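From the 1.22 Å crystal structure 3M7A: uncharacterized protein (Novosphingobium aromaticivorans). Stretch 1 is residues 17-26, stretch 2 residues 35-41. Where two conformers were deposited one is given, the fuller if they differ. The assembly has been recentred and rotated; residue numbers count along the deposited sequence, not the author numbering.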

# COMPACT_ATOMS: atom_id res chain seq x y z
N VAL A 17 -3.54 -17.12 -0.27
CA VAL A 17 -4.94 -16.87 0.13
C VAL A 17 -5.73 -16.23 -1.02
O VAL A 17 -6.81 -16.70 -1.43
CB VAL A 17 -5.04 -16.00 1.40
CG1 VAL A 17 -6.52 -15.72 1.81
CG2 VAL A 17 -4.28 -16.67 2.57
N SER A 18 -5.18 -15.15 -1.55
CA SER A 18 -5.88 -14.34 -2.53
C SER A 18 -5.64 -14.76 -3.97
O SER A 18 -6.38 -14.34 -4.87
CB SER A 18 -5.44 -12.89 -2.39
OG SER A 18 -4.08 -12.78 -2.79
N GLY A 19 -4.57 -15.52 -4.21
CA GLY A 19 -4.14 -15.81 -5.57
C GLY A 19 -3.58 -14.62 -6.34
O GLY A 19 -3.27 -14.77 -7.51
N LEU A 20 -3.45 -13.45 -5.69
CA LEU A 20 -2.94 -12.27 -6.35
C LEU A 20 -1.41 -12.39 -6.54
O LEU A 20 -0.72 -13.04 -5.77
CB LEU A 20 -3.29 -11.01 -5.56
CG LEU A 20 -4.76 -10.69 -5.40
CD1 LEU A 20 -4.95 -9.51 -4.43
CD2 LEU A 20 -5.43 -10.32 -6.74
N GLN A 21 -0.90 -11.74 -7.57
CA GLN A 21 0.53 -11.64 -7.75
C GLN A 21 1.11 -10.86 -6.58
O GLN A 21 0.51 -9.88 -6.12
CB GLN A 21 0.84 -10.90 -9.06
CG GLN A 21 2.28 -11.00 -9.45
CD GLN A 21 2.68 -10.22 -10.69
OE1 GLN A 21 3.83 -10.33 -11.13
NE2 GLN A 21 1.77 -9.42 -11.25
N ILE A 22 2.29 -11.24 -6.10
CA ILE A 22 3.05 -10.48 -5.12
C ILE A 22 4.26 -9.89 -5.83
O ILE A 22 5.02 -10.61 -6.47
CB ILE A 22 3.53 -11.39 -3.96
CG1 ILE A 22 2.35 -12.01 -3.21
CG2 ILE A 22 4.47 -10.64 -3.01
CD1 ILE A 22 2.74 -13.16 -2.30
N VAL A 23 4.42 -8.58 -5.70
CA VAL A 23 5.49 -7.86 -6.35
C VAL A 23 6.21 -6.99 -5.34
O VAL A 23 5.62 -6.49 -4.38
CB VAL A 23 4.96 -7.00 -7.53
CG1 VAL A 23 4.26 -7.89 -8.60
CG2 VAL A 23 4.03 -5.88 -7.02
N PRO A 24 7.51 -6.76 -5.55
CA PRO A 24 8.23 -5.85 -4.65
C PRO A 24 7.86 -4.39 -4.92
O PRO A 24 7.81 -3.96 -6.08
CB PRO A 24 9.69 -6.11 -4.99
CG PRO A 24 9.65 -6.59 -6.40
CD PRO A 24 8.40 -7.41 -6.51
N VAL A 25 7.59 -3.64 -3.85
CA VAL A 25 7.28 -2.20 -3.94
C VAL A 25 8.26 -1.49 -3.03
O VAL A 25 8.46 -1.93 -1.90
CB VAL A 25 5.83 -1.90 -3.49
CG1 VAL A 25 5.56 -0.40 -3.50
CG2 VAL A 25 4.83 -2.67 -4.35
N THR A 26 8.85 -0.41 -3.51
CA THR A 26 9.80 0.37 -2.72
C THR A 26 9.26 1.76 -2.48
O THR A 26 8.51 2.30 -3.30
CB THR A 26 11.20 0.45 -3.40
OG1 THR A 26 11.10 1.09 -4.67
CG2 THR A 26 11.79 -0.97 -3.54
N VAL A 35 11.00 -1.54 1.67
CA VAL A 35 10.59 -2.55 0.70
C VAL A 35 9.43 -3.37 1.26
O VAL A 35 9.51 -3.85 2.38
CB VAL A 35 11.77 -3.53 0.37
CG1 VAL A 35 11.34 -4.52 -0.70
CG2 VAL A 35 13.00 -2.76 -0.07
N PHE A 36 8.37 -3.52 0.47
CA PHE A 36 7.19 -4.30 0.84
C PHE A 36 6.90 -5.32 -0.25
O PHE A 36 6.71 -4.93 -1.39
CB PHE A 36 5.99 -3.38 1.06
CG PHE A 36 6.26 -2.32 2.08
CD1 PHE A 36 6.13 -2.59 3.43
CD2 PHE A 36 6.69 -1.05 1.71
CE1 PHE A 36 6.39 -1.62 4.39
CE2 PHE A 36 6.98 -0.08 2.65
CZ PHE A 36 6.81 -0.35 3.99
N ARG A 37 6.77 -6.59 0.12
CA ARG A 37 6.27 -7.60 -0.79
C ARG A 37 4.74 -7.46 -0.81
O ARG A 37 4.09 -7.77 0.18
CB ARG A 37 6.66 -9.01 -0.32
CG ARG A 37 8.11 -9.31 -0.19
CD ARG A 37 8.79 -9.38 -1.47
NE ARG A 37 8.25 -10.42 -2.36
CZ ARG A 37 8.72 -10.67 -3.58
NH1 ARG A 37 9.73 -9.93 -4.08
NH2 ARG A 37 8.14 -11.61 -4.33
N SER A 38 4.21 -6.99 -1.93
CA SER A 38 2.84 -6.51 -1.98
C SER A 38 1.97 -7.29 -2.95
O SER A 38 2.29 -7.44 -4.10
CB SER A 38 2.87 -5.03 -2.38
OG SER A 38 3.63 -4.28 -1.46
N GLU A 39 0.83 -7.74 -2.46
CA GLU A 39 -0.22 -8.26 -3.34
C GLU A 39 -0.67 -7.15 -4.28
O GLU A 39 -0.91 -6.03 -3.81
CB GLU A 39 -1.40 -8.72 -2.51
CG GLU A 39 -1.16 -10.06 -1.80
CD GLU A 39 -2.26 -10.30 -0.79
OE1 GLU A 39 -3.30 -10.86 -1.20
OE2 GLU A 39 -2.14 -9.86 0.39
N LEU A 40 -0.90 -7.48 -5.55
CA LEU A 40 -1.27 -6.50 -6.56
C LEU A 40 -2.76 -6.62 -6.85
O LEU A 40 -3.22 -7.62 -7.41
CB LEU A 40 -0.43 -6.75 -7.82
CG LEU A 40 -0.41 -5.66 -8.89
CD1 LEU A 40 0.59 -6.05 -9.99
CD2 LEU A 40 -1.80 -5.43 -9.48
N ALA A 41 -3.49 -5.59 -6.45
CA ALA A 41 -4.92 -5.49 -6.74
C ALA A 41 -5.08 -4.53 -7.90
O ALA A 41 -4.68 -3.37 -7.81
CB ALA A 41 -5.66 -4.96 -5.52
O HOH W 1 -2.62 -9.76 -8.97

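How do the two backbones meet? Residues 21-26 and 35-41 run as neighbouring antiparallel strands, their N-to-C directions 141° apart and their axes 4.4 Å from each other at closest approach. V23 and S38 form a hydrogen-bonded pair, with V23 N to S38 O and S38 N to V23 O both at 2.9 Å. V25 and F36 repeat the pattern: V25 N to F36 O and F36 N to V25 O are also 2.9 Å each. Between and beyond these pairs lie I22 with E39, P24 with R37 and T26 with V35, whose facing backbones share no hydrogen bond. P24 suits such a position, because its ring nitrogen has no hydrogen to give and strand 35-41 asks for none there. CA-H...O contacts add to the ladder, as from I22 CA to S38 O at 3.3 Å.

What happens where the ladder runs out near Q21? L40 N still donates to Q21 O at 2.8 Å, but the return bond is replaced by a water. That water accepts from Q21 N at 3.0 Å and donates to L40 O at 2.7 Å, so both backbone groups are satisfied although they do not bond directly. The same carbonyl, Q21 O, also receives a CA-H...O contact from E39 CA at 3.3 Å. At this end, L20 places its CD2 3.6 Å from L40 O, while the extended side chain of Q21 brings NE2 to 3.8 Å from L40 CD1.

Which side chains share the face that carries I22, P24 and T26? E39, R37 and V35 stand there too. The first three chi angles of R37 are all in m, and the curled chain brings its guanidinium back over the neighbouring strand: P24 N lies over one face of that group, and P24 CD is 3.7 Å from R37 NH1. I22 packs against the aliphatic base of the same residue, CG2 to R37 CB at 3.8 Å. The guanidinium thus lies against the proline through its flat face, while its NH1 and NH2 are also hydrogen-bonded elsewhere in the structure. Farther along, T26 CG2 and V35 CG2 meet at 4.1 Å, a methyl-to-methyl contact that both beta-branched residues can supply.

How is the loop before the first strand tied down? S18 OG donates to E39 OE1 at 2.6 Å, a short bond reached by the end of the buried glutamate. The hydroxyl works twice, since S18 OG also accepts from L20 N at 3.0 Å and so braces the turn through G19, whose positive phi favours glycine.

What fills the other face, with V23, V25, F36 and S38? Small groups fit closely here: V25 CG2 rests 3.5 Å from S38 OG, and that hydroxyl makes a weak hydrogen bond within its own strand, S38 OG to F36 O at 3.1 Å. V23 CG1 reaches L40 CD1 at 4.3 Å, extending the apolar packing. Altogether the two stretches bury 755 Å², counting both sides.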